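Local coordinates for protein pyocin sheath PA0622 (Pseudomonas aeruginosa, PDB 6PYT) that forms the contractile sheath around the inner tube of pyocin R2, a bactericidal particle related to myovirus tails, whose contraction probably drives the tube toward the target cell, at residues A166-A170 and L250-I255. Sequence-based numbering, arbitrary orientation.
Sequences AVAYA and LNNANI
The side chain of Ile-255 (mt) lies over one turn of helix 163-170: its CD1 sits 4.0 Å from Ala-166 CB, 3.7 Å from Ala-170 CB and 3.4 Å from Ala-166 O. CD1 thus packs on backbone and methyls alike; the same carbonyl accepts the i+4 bond from Ala-170 N (3.0 Å). Val-167 (chi1 t) directs CG2 to Ala-253 CB at 3.8 Å, and Leu-250 (mt) brings CD2 to within 3.9 Å of Ala-166 CB and 4.1 Å of Val-167 CG2. The backbones come closest at Val-167 and Ala-253, with CA atoms 5.7 Å apart, consistent with the small Ala-253, whose CB points toward the helix; Ala-170 CB touches Ala-253 O (3.5 Å). No hydrogen bond links the segments. Residues 250-255 end a helix in a Schellman motif: Ile-255 N bonds to Leu-250 O (2.8 Å), Asn-254 N to Asn-251 O (2.9 Å), and Asn-254 adopts positive phi (62°), turning the chain so that Ile-255 faces helix 163-170. Within the subtilisin-like domain, this apolar contact joins helix 163-170 to the end of helix 246-251 and to strand 255-256, outermost of this chain's sheet, with Met-180 of adjacent parallel strand 178-181 touching both Ala-170 and Ile-255.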
# COMPACT_ATOMS: atom_id res chain seq x y z
N ALA B 166 -59.86 14.22 47.37
CA ALA B 166 -58.77 13.28 47.17
C ALA B 166 -57.85 13.21 48.37
O ALA B 166 -57.37 12.13 48.72
CB ALA B 166 -57.98 13.67 45.93
N VAL B 167 -57.58 14.36 49.00
CA VAL B 167 -56.71 14.40 50.16
C VAL B 167 -57.36 13.71 51.35
O VAL B 167 -56.73 12.89 52.03
CB VAL B 167 -56.33 15.86 50.49
CG1 VAL B 167 -55.58 15.94 51.79
CG2 VAL B 167 -55.50 16.44 49.38
N ALA B 168 -58.65 13.99 51.58
CA ALA B 168 -59.36 13.38 52.70
C ALA B 168 -59.60 11.90 52.48
O ALA B 168 -59.77 11.17 53.47
CB ALA B 168 -60.68 14.10 52.93
N TYR B 169 -59.63 11.44 51.23
CA TYR B 169 -59.70 10.01 50.95
C TYR B 169 -58.34 9.34 51.06
O TYR B 169 -58.28 8.14 51.34
CB TYR B 169 -60.30 9.79 49.56
CG TYR B 169 -60.46 8.35 49.16
CD1 TYR B 169 -61.37 7.54 49.80
CD2 TYR B 169 -59.73 7.82 48.11
CE1 TYR B 169 -61.52 6.22 49.44
CE2 TYR B 169 -59.88 6.51 47.73
CZ TYR B 169 -60.78 5.72 48.40
OH TYR B 169 -60.94 4.41 48.03
N ALA B 170 -57.26 10.08 50.88
CA ALA B 170 -55.92 9.53 51.03
C ALA B 170 -55.48 9.46 52.48
O ALA B 170 -54.48 8.80 52.77
CB ALA B 170 -54.92 10.34 50.23
N LEU B 250 -51.42 17.45 45.76
CA LEU B 250 -51.77 16.04 45.77
C LEU B 250 -50.56 15.15 46.00
O LEU B 250 -50.71 14.05 46.55
CB LEU B 250 -52.47 15.67 44.46
CG LEU B 250 -53.84 16.34 44.34
CD1 LEU B 250 -54.49 16.11 43.00
CD2 LEU B 250 -54.76 15.85 45.44
N ASN B 251 -49.36 15.59 45.64
CA ASN B 251 -48.18 14.80 45.97
C ASN B 251 -47.91 14.81 47.47
O ASN B 251 -47.48 13.80 48.03
CB ASN B 251 -46.95 15.30 45.21
CG ASN B 251 -46.95 14.87 43.77
OD1 ASN B 251 -47.37 13.77 43.45
ND2 ASN B 251 -46.44 15.73 42.90
N ASN B 252 -48.18 15.93 48.14
CA ASN B 252 -47.99 15.97 49.58
C ASN B 252 -49.06 15.22 50.35
O ASN B 252 -48.91 15.05 51.57
CB ASN B 252 -47.92 17.42 50.06
CG ASN B 252 -46.61 18.07 49.72
OD1 ASN B 252 -45.55 17.48 49.89
ND2 ASN B 252 -46.67 19.30 49.24
N ALA B 253 -50.13 14.79 49.69
CA ALA B 253 -51.06 13.83 50.25
C ALA B 253 -50.78 12.42 49.75
O ALA B 253 -51.64 11.54 49.88
CB ALA B 253 -52.49 14.23 49.92
N ASN B 254 -49.58 12.21 49.17
CA ASN B 254 -49.09 10.93 48.66
C ASN B 254 -49.97 10.38 47.54
O ASN B 254 -50.31 9.20 47.51
CB ASN B 254 -48.92 9.90 49.78
CG ASN B 254 -47.98 10.36 50.86
OD1 ASN B 254 -48.35 10.47 52.03
ND2 ASN B 254 -46.75 10.68 50.48
N ILE B 255 -50.31 11.24 46.59
CA ILE B 255 -51.13 10.87 45.44
C ILE B 255 -50.36 11.22 44.17
O ILE B 255 -49.87 12.34 44.04
CB ILE B 255 -52.49 11.58 45.46
CG1 ILE B 255 -53.29 11.18 46.70
CG2 ILE B 255 -53.27 11.31 44.22
CD1 ILE B 255 -54.48 12.06 46.93